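Local coordinates for type VI secretion system-associated protein TagF (Pseudomonas aeruginosa PAO1, PDB 2QNU), which is of unknown molecular function but, as a TagF-family protein, is associated with type VI secretion and probably takes part in its regulation, at residues Leu53-Trp58 / Val76-Asp81. Numbering follows the deposited sequence.
Sequences LTSPLW and VMPSID
L57 and M77, the latter a selenomethionine, lie side by side and point the same way, the branch point of the leucine resting on the CG methylene of its neighbour, with L57 CG 3.6 Å from M77 CG. M77 holds CG anti to its backbone N (chi1 -179°), which keeps that methylene beside the leucine; SE, reached through an extended chi2, lies 4.1 Å from L57 CD2, and the bend at chi3 affects only CE beyond it. One residue along, W58 and V76 face the other side of the sheet as an antiparallel hydrogen-bonded pair, a compact example of how successive residues of paired extended chains present their side chains to opposite sides. W58 N donates to V76 O over 3.1 Å, nearly in line with the carbonyl, and V76 N returns a bond to W58 O over 2.9 Å. The two side chains meet through W58 CB, 4.1 Å from V76 CG1, and the indole leads away from V76: P56 CB covers one of its faces toward the rim, while NE1 bonds to F210 O and the ring of F210 meets it edge-to-face. Within the seven-stranded antiparallel sheet of the chain, the pair lies at the start of strand 58-62, reached from helix 48-53 through a loop, and near the end of the neighbouring strand 71-77. Beyond it P78 turns its ring toward that loop. Its CG makes a tight contact with the hydroxyl oxygen S55 OG, at 3.0 Å, and its CD lies 3.6 Å from P56 O. S55 OG is hydrogen-bonded to Y52 O, near the end of the helix.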
ATOM      1  N   LEU B  53      23.278  -4.163 -21.731  1.00 38.12           N
ATOM      2  CA  LEU B  53      23.107  -3.258 -22.906  1.00 38.88           C
ATOM      3  C   LEU B  53      21.703  -3.174 -23.398  1.00 38.33           C
ATOM      4  O   LEU B  53      21.295  -2.119 -23.890  1.00 39.27           O
ATOM      5  CB  LEU B  53      23.948  -3.775 -24.024  1.00 38.14           C
ATOM      6  CG  LEU B  53      25.331  -3.201 -24.204  1.00 41.70           C
ATOM      7  CD1 LEU B  53      25.956  -2.483 -23.079  1.00 41.08           C
ATOM      8  CD2 LEU B  53      26.207  -4.325 -24.719  1.00 43.58           C
ATOM      9  N   THR B  54      20.937  -4.249 -23.262  1.00 37.75           N
ATOM     10  CA  THR B  54      19.578  -4.219 -23.753  1.00 38.95           C
ATOM     11  C   THR B  54      18.516  -4.175 -22.673  1.00 38.26           C
ATOM     12  O   THR B  54      17.347  -4.470 -22.965  1.00 38.18           O
ATOM     13  CB  THR B  54      19.298  -5.458 -24.576  1.00 39.66           C
ATOM     14  OG1 THR B  54      19.534  -6.603 -23.742  1.00 42.31           O
ATOM     15  CG2 THR B  54      20.214  -5.498 -25.818  1.00 42.38           C
ATOM     16  N   SER B  55      18.927  -3.921 -21.420  1.00 38.28           N
ATOM     17  CA  SER B  55      18.051  -3.932 -20.291  1.00 36.36           C
ATOM     18  C   SER B  55      17.235  -2.619 -20.271  1.00 36.91           C
ATOM     19  O   SER B  55      17.641  -1.610 -20.873  1.00 35.29           O
ATOM     20  CB  SER B  55      18.849  -4.077 -18.994  1.00 37.45           C
ATOM     21  OG  SER B  55      19.786  -3.030 -18.866  1.00 36.85           O
ATOM     22  N   PRO B  56      16.080  -2.628 -19.581  1.00 37.01           N
ATOM     23  CA  PRO B  56      15.216  -1.448 -19.494  1.00 36.08           C
ATOM     24  C   PRO B  56      15.760  -0.234 -18.794  1.00 35.50           C
ATOM     25  O   PRO B  56      16.755  -0.245 -18.028  1.00 33.50           O
ATOM     26  CB  PRO B  56      14.022  -1.935 -18.678  1.00 36.21           C
ATOM     27  CG  PRO B  56      14.028  -3.405 -18.898  1.00 37.12           C
ATOM     28  CD  PRO B  56      15.484  -3.767 -18.876  1.00 36.32           C
ATOM     29  N   LEU B  57      15.065   0.858 -19.088  1.00 36.42           N
ATOM     30  CA  LEU B  57      15.179   2.037 -18.273  1.00 35.44           C
ATOM     31  C   LEU B  57      14.149   1.815 -17.162  1.00 35.53           C
ATOM     32  O   LEU B  57      12.982   1.411 -17.464  1.00 35.43           O
ATOM     33  CB  LEU B  57      14.854   3.291 -19.091  1.00 36.15           C
ATOM     34  CG  LEU B  57      16.035   3.799 -19.949  1.00 37.57           C
ATOM     35  CD1 LEU B  57      16.319   2.865 -21.150  1.00 38.64           C
ATOM     36  CD2 LEU B  57      15.755   5.196 -20.396  1.00 37.36           C
ATOM     37  N   TRP B  58      14.616   1.969 -15.899  1.00 35.28           N
ATOM     38  CA  TRP B  58      13.780   1.817 -14.742  1.00 34.42           C
ATOM     39  C   TRP B  58      13.499   3.163 -14.085  1.00 32.91           C
ATOM     40  O   TRP B  58      14.359   3.883 -13.671  1.00 34.29           O
ATOM     41  CB  TRP B  58      14.417   0.849 -13.769  1.00 33.74           C
ATOM     42  CG  TRP B  58      14.504  -0.513 -14.319  1.00 31.59           C
ATOM     43  CD1 TRP B  58      15.612  -1.120 -14.798  1.00 32.55           C
ATOM     44  CD2 TRP B  58      13.455  -1.457 -14.404  1.00 34.14           C
ATOM     45  NE1 TRP B  58      15.314  -2.402 -15.222  1.00 33.62           N
ATOM     46  CE2 TRP B  58      14.000  -2.643 -14.963  1.00 35.39           C
ATOM     47  CE3 TRP B  58      12.121  -1.457 -13.996  1.00 34.98           C
ATOM     48  CZ2 TRP B  58      13.242  -3.779 -15.181  1.00 36.66           C
ATOM     49  CZ3 TRP B  58      11.360  -2.560 -14.255  1.00 35.93           C
ATOM     50  CH2 TRP B  58      11.921  -3.708 -14.851  1.00 36.60           C
ATOM     51  N   VAL B  76      16.762   5.426 -14.132  1.00 33.47           N
ATOM     52  CA  VAL B  76      18.147   4.991 -14.307  1.00 34.39           C
ATOM     53  C   VAL B  76      18.225   4.168 -15.587  1.00 34.02           C
ATOM     54  O   VAL B  76      17.300   3.421 -15.906  1.00 33.36           O
ATOM     55  CB  VAL B  76      18.708   4.151 -13.136  1.00 35.96           C
ATOM     56  CG1 VAL B  76      17.810   2.967 -12.769  1.00 34.21           C
ATOM     57  CG2 VAL B  76      20.102   3.626 -13.460  1.00 35.98           C
HETATM   58  N   MSE B  77      19.314   4.367 -16.341  1.00 36.44           N
HETATM   59  CA  MSE B  77      19.556   3.696 -17.634  1.00 37.84           C
HETATM   60  C   MSE B  77      20.959   3.133 -17.743  1.00 35.63           C
HETATM   61  O   MSE B  77      21.880   3.807 -17.388  1.00 33.73           O
HETATM   62  CB  MSE B  77      19.411   4.757 -18.756  1.00 36.44           C
HETATM   63  CG  MSE B  77      19.632   4.168 -20.173  1.00 40.94           C
HETATM   64 SE   MSE B  77      19.683   5.616 -21.581  1.00 49.45          SE
HETATM   65  CE  MSE B  77      21.422   6.252 -21.214  1.00 41.43           C
ATOM     66  N   PRO B  78      21.135   1.926 -18.306  1.00 37.86           N
ATOM     67  CA  PRO B  78      22.504   1.449 -18.576  1.00 37.56           C
ATOM     68  C   PRO B  78      23.281   2.440 -19.460  1.00 36.96           C
ATOM     69  O   PRO B  78      22.720   2.998 -20.405  1.00 38.39           O
ATOM     70  CB  PRO B  78      22.300   0.119 -19.320  1.00 37.82           C
ATOM     71  CG  PRO B  78      20.906  -0.285 -18.977  1.00 41.01           C
ATOM     72  CD  PRO B  78      20.110   0.937 -18.696  1.00 38.25           C
ATOM     73  N   SER B  79      24.534   2.684 -19.123  1.00 36.43           N
ATOM     74  CA  SER B  79      25.327   3.710 -19.791  1.00 36.07           C
ATOM     75  C   SER B  79      26.801   3.343 -19.812  1.00 36.43           C
ATOM     76  O   SER B  79      27.216   2.232 -19.395  1.00 34.66           O
ATOM     77  CB  SER B  79      25.093   5.066 -19.124  1.00 36.25           C
ATOM     78  OG  SER B  79      25.594   6.142 -19.933  1.00 32.48           O
ATOM     79  N   ILE B  80      27.593   4.292 -20.267  1.00 36.62           N
ATOM     80  CA  ILE B  80      28.996   4.059 -20.572  1.00 38.97           C
ATOM     81  C   ILE B  80      29.724   5.389 -20.654  1.00 38.70           C
ATOM     82  O   ILE B  80      29.099   6.410 -20.955  1.00 39.66           O
ATOM     83  CB  ILE B  80      29.121   3.309 -21.936  1.00 39.16           C
ATOM     84  CG1 ILE B  80      30.505   2.679 -22.121  1.00 41.40           C
ATOM     85  CG2 ILE B  80      28.868   4.248 -23.094  1.00 39.98           C
ATOM     86  CD1 ILE B  80      30.677   2.000 -23.488  1.00 39.81           C
ATOM     87  N   ASP B  81      31.004   5.398 -20.332  1.00 38.80           N
ATOM     88  CA  ASP B  81      31.777   6.640 -20.371  1.00 40.94           C
ATOM     89  C   ASP B  81      32.512   6.710 -21.705  1.00 41.01           C
ATOM     90  O   ASP B  81      32.426   5.790 -22.517  1.00 39.96           O
ATOM     91  CB  ASP B  81      32.737   6.799 -19.175  1.00 40.52           C
ATOM     92  CG  ASP B  81      33.883   5.701 -19.123  1.00 43.81           C
ATOM     93  OD1 ASP B  81      34.268   5.161 -20.193  1.00 49.39           O
ATOM     94  OD2 ASP B  81      34.412   5.419 -18.005  1.00 43.49           O
TER